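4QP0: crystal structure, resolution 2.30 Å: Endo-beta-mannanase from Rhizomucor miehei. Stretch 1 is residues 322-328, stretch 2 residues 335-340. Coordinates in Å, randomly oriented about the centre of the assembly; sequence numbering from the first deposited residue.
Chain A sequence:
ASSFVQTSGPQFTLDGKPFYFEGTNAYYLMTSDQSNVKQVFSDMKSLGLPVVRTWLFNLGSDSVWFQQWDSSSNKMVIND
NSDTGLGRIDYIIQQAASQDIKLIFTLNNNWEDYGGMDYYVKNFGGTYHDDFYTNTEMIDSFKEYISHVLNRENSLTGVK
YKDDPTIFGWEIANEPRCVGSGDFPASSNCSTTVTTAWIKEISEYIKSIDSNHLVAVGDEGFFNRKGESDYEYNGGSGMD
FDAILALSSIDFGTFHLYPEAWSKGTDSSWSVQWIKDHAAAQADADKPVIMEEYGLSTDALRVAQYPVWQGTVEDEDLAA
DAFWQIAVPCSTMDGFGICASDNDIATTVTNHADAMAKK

Stretch 1, residues 322-328: AFWQIAV
Stretch 2, residues 335-340: GFGICA

The peptide bond between Trp-324 and Gln-325 is cis, and it lies next to one of the hydrogen bonds between the stretches, the one given by Gln-325 N. Trp-324 (phi/psi -115/117) precedes it and Gln-325 (-154/157) follows. Across the gap, the Phe-336 carbonyl accepts that bond, with Gln-325 N to Phe-336 O at 3.1 Å and an N-H...O angle of 158°. The cis geometry sets the carbonyl of Trp-324 on the same side as that amide hydrogen, so Trp-324 O comes within 3.4 Å of Phe-336 O, an approach of two acceptors that contributes no bond.

Beyond this point the backbones run in the same general sense, their end-to-end directions 59° apart. Ile-326 faces Ile-338 in a single beta bridge, CA to CA 4.9 Å, and Ala-327 and Cys-339 lie at the same CA separation. Gln-325 O accepts from Ile-338 N at 2.8 Å (162°), while Ile-338 O accepts from Ala-327 N at 2.8 Å (139°). Ile-338 thus spends both its amide and its carbonyl on the residues flanking Ile-326. Two CA-H...O contacts accompany these links: Gly-337 CA to Gln-325 O and Ile-326 CA to Ile-338 O, both 3.4 Å. Backbone angles are -73/144 at Ile-326, -118/108 at Ala-327, -98/-4 at Phe-336, -65/125 at Gly-337, -117/128 at Ile-338 and -94/157 at Cys-339. One water oxygen lies 2.8 Å from Ala-327 O, to which it donates, and 2.7 Å from Ala-340 N, from which it accepts.

In total 392 Å² is buried. Phe-323, chi1 p (76°) and chi2 87°, points toward stretch 2 and brings CE1 to 4.0 Å from Ile-338 CB. Ile-338, sideways and m,t, has the largest covered area here, 71 Å², its branched apolar side chain meeting an apolar ring. Trp-324, chi1 t and chi2 -73°, starts sideways, but its end comes nearer: CD1 lies 3.5 Å from Phe-336 CB, at the indole edge. Phe-336, chi1 m and chi2 -79°, starts toward stretch 1 and then leads away. The five-membered ring of Trp-324 and the Phe-336 ring pair obliquely, centroids 5.6 Å apart and planes at 81°. Gln-325 is sideways (p,t, chi3 -35°); Ile-326 (t,t) points away overall, though its CB touches stretch 2.

Small residues meet where Ala-327 faces Gly-337. Ala-327 points toward stretch 2, with CB 4.1 Å from Gly-337 C and 4.2 Å from SG of Cys-339, which points away (m, -43°) and is bonded covalently elsewhere in the structure. An ideal CB on Gly-337 would stand a tight 3.5 Å from Ala-327 CB, so glycine leaves room for that methyl.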

ATOM      1  N   ALA A 322       2.954   2.789   8.927  1.00 29.87           N
ATOM      2  CA  ALA A 322       1.689   3.473   8.661  1.00 29.12           C
ATOM      3  C   ALA A 322       0.537   2.654   9.219  1.00 28.28           C
ATOM      4  O   ALA A 322       0.366   1.479   8.864  1.00 26.80           O
ATOM      5  CB  ALA A 322       1.506   3.714   7.166  1.00 28.49           C
ATOM      6  N   PHE A 323      -0.237   3.272  10.107  1.00 27.19           N
ATOM      7  CA  PHE A 323      -1.330   2.574  10.767  1.00 27.21           C
ATOM      8  C   PHE A 323      -2.574   2.567   9.914  1.00 27.36           C
ATOM      9  O   PHE A 323      -2.779   3.445   9.072  1.00 26.68           O
ATOM     10  CB  PHE A 323      -1.645   3.172  12.145  1.00 27.20           C
ATOM     11  CG  PHE A 323      -2.396   4.471  12.096  1.00 26.80           C
ATOM     12  CD1 PHE A 323      -3.783   4.487  12.036  1.00 27.02           C
ATOM     13  CD2 PHE A 323      -1.717   5.676  12.137  1.00 27.30           C
ATOM     14  CE1 PHE A 323      -4.475   5.686  12.002  1.00 27.36           C
ATOM     15  CE2 PHE A 323      -2.401   6.882  12.112  1.00 27.68           C
ATOM     16  CZ  PHE A 323      -3.784   6.886  12.043  1.00 27.76           C
ATOM     17  N   TRP A 324      -3.400   1.563  10.159  1.00 27.96           N
ATOM     18  CA  TRP A 324      -4.684   1.446   9.517  1.00 29.54           C
ATOM     19  C   TRP A 324      -5.725   1.590  10.594  1.00 28.91           C
ATOM     20  O   TRP A 324      -5.773   0.769  11.507  1.00 28.82           O
ATOM     21  CB  TRP A 324      -4.783   0.099   8.804  1.00 29.78           C
ATOM     22  CG  TRP A 324      -6.111  -0.154   8.139  1.00 31.16           C
ATOM     23  CD1 TRP A 324      -7.318  -0.452   8.757  1.00 31.62           C
ATOM     24  CD2 TRP A 324      -6.412  -0.171   6.691  1.00 31.34           C
ATOM     25  NE1 TRP A 324      -8.312  -0.629   7.828  1.00 32.74           N
ATOM     26  CE2 TRP A 324      -7.836  -0.468   6.572  1.00 32.32           C
ATOM     27  CE3 TRP A 324      -5.673   0.038   5.535  1.00 32.25           C
ATOM     28  CZ2 TRP A 324      -8.476  -0.550   5.334  1.00 33.06           C
ATOM     29  CZ3 TRP A 324      -6.322  -0.047   4.295  1.00 32.59           C
ATOM     30  CH2 TRP A 324      -7.690  -0.340   4.200  1.00 32.92           C
ATOM     31  N   GLN A 325      -6.565   2.625  10.528  1.00 28.95           N
ATOM     32  CA  GLN A 325      -6.545   3.652   9.482  1.00 29.55           C
ATOM     33  C   GLN A 325      -7.149   4.930  10.037  1.00 30.18           C
ATOM     34  O   GLN A 325      -7.918   4.880  10.997  1.00 30.92           O
ATOM     35  CB  GLN A 325      -7.350   3.205   8.261  1.00 28.39           C
ATOM     36  CG  GLN A 325      -8.840   3.013   8.518  1.00 28.53           C
ATOM     37  CD  GLN A 325      -9.574   2.538   7.277  1.00 28.56           C
ATOM     38  OE1 GLN A 325      -9.246   2.926   6.154  1.00 27.87           O
ATOM     39  NE2 GLN A 325     -10.577   1.700   7.475  1.00 29.18           N
ATOM     40  N   ILE A 326      -6.812   6.068   9.437  1.00 30.33           N
ATOM     41  CA  ILE A 326      -7.427   7.327   9.858  1.00 32.98           C
ATOM     42  C   ILE A 326      -8.894   7.423   9.405  1.00 34.54           C
ATOM     43  O   ILE A 326      -9.263   6.944   8.328  1.00 35.11           O
ATOM     44  CB  ILE A 326      -6.602   8.570   9.431  1.00 32.35           C
ATOM     45  CG1 ILE A 326      -7.043   9.811  10.237  1.00 30.95           C
ATOM     46  CG2 ILE A 326      -6.673   8.794   7.926  1.00 31.25           C
ATOM     47  CD1 ILE A 326      -6.256  11.073   9.943  1.00 29.29           C
ATOM     48  N   ALA A 327      -9.724   8.034  10.243  1.00 36.77           N
ATOM     49  CA  ALA A 327     -11.160   8.085  10.004  1.00 38.58           C
ATOM     50  C   ALA A 327     -11.687   9.500   9.841  1.00 39.46           C
ATOM     51  O   ALA A 327     -11.755  10.259  10.807  1.00 43.17           O
ATOM     52  CB  ALA A 327     -11.905   7.372  11.124  1.00 39.32           C
ATOM     53  N   VAL A 328     -12.046   9.844   8.608  1.00 40.37           N
ATOM     54  CA  VAL A 328     -12.778  11.068   8.308  1.00 41.95           C
ATOM     55  C   VAL A 328     -13.914  10.702   7.356  1.00 44.23           C
ATOM     56  O   VAL A 328     -13.660  10.133   6.290  1.00 44.53           O
ATOM     57  CB  VAL A 328     -11.877  12.136   7.658  1.00 42.21           C
ATOM     58  N   GLY A 335     -13.685  -0.953  12.387  1.00 40.43           N
ATOM     59  CA  GLY A 335     -13.144  -1.403  13.669  1.00 40.07           C
ATOM     60  C   GLY A 335     -11.765  -0.821  13.924  1.00 40.45           C
ATOM     61  O   GLY A 335     -11.367  -0.614  15.076  1.00 42.56           O
ATOM     62  N   PHE A 336     -11.042  -0.535  12.844  1.00 40.03           N
ATOM     63  CA  PHE A 336      -9.680  -0.012  12.937  1.00 39.72           C
ATOM     64  C   PHE A 336      -9.599   1.510  12.791  1.00 39.13           C
ATOM     65  O   PHE A 336      -8.519   2.089  12.918  1.00 40.31           O
ATOM     66  CB  PHE A 336      -8.797  -0.655  11.876  1.00 41.62           C
ATOM     67  CG  PHE A 336      -8.701  -2.155  11.971  1.00 42.69           C
ATOM     68  CD1 PHE A 336      -7.868  -2.760  12.910  1.00 41.58           C
ATOM     69  CD2 PHE A 336      -9.414  -2.962  11.093  1.00 42.24           C
ATOM     70  CE1 PHE A 336      -7.764  -4.141  12.981  1.00 42.47           C
ATOM     71  CE2 PHE A 336      -9.313  -4.343  11.156  1.00 43.88           C
ATOM     72  CZ  PHE A 336      -8.488  -4.934  12.103  1.00 43.75           C
ATOM     73  N   GLY A 337     -10.735   2.149  12.521  1.00 38.31           N
ATOM     74  CA  GLY A 337     -10.785   3.594  12.300  1.00 38.88           C
ATOM     75  C   GLY A 337     -10.417   4.400  13.534  1.00 40.20           C
ATOM     76  O   GLY A 337     -10.997   4.207  14.602  1.00 38.76           O
ATOM     77  N   ILE A 338      -9.432   5.286  13.370  1.00 41.39           N
ATOM     78  CA  ILE A 338      -8.972   6.200  14.415  1.00 42.45           C
ATOM     79  C   ILE A 338      -9.229   7.636  13.962  1.00 43.23           C
ATOM     80  O   ILE A 338      -8.853   8.012  12.852  1.00 43.50           O
ATOM     81  CB  ILE A 338      -7.463   6.006  14.713  1.00 42.78           C
ATOM     82  CG1 ILE A 338      -7.242   4.741  15.549  1.00 41.99           C
ATOM     83  CG2 ILE A 338      -6.886   7.218  15.440  1.00 42.15           C
ATOM     84  CD1 ILE A 338      -5.793   4.310  15.669  1.00 41.31           C
ATOM     85  N   CYS A 339      -9.886   8.423  14.812  1.00 44.48           N
ATOM     86  CA  CYS A 339     -10.152   9.828  14.505  1.00 46.75           C
ATOM     87  C   CYS A 339      -9.051  10.688  15.106  1.00 46.44           C
ATOM     88  O   CYS A 339      -8.386  10.269  16.047  1.00 48.53           O
ATOM     89  CB  CYS A 339     -11.507  10.273  15.064  1.00 47.95           C
ATOM     90  SG  CYS A 339     -12.879   9.111  14.856  1.00 53.78           S
ATOM     91  N   ALA A 340      -8.854  11.884  14.560  1.00 45.49           N
ATOM     92  CA  ALA A 340      -7.929  12.846  15.148  1.00 43.68           C
ATOM     93  C   ALA A 340      -8.550  13.459  16.400  1.00 44.28           C
ATOM     94  O   ALA A 340      -7.839  13.940  17.284  1.00 42.86           O
ATOM     95  CB  ALA A 340      -7.573  13.928  14.146  1.00 42.45           C
TER
HETATM   96  O   HOH W   1      -9.976  12.014  12.069  1.00 39.93           O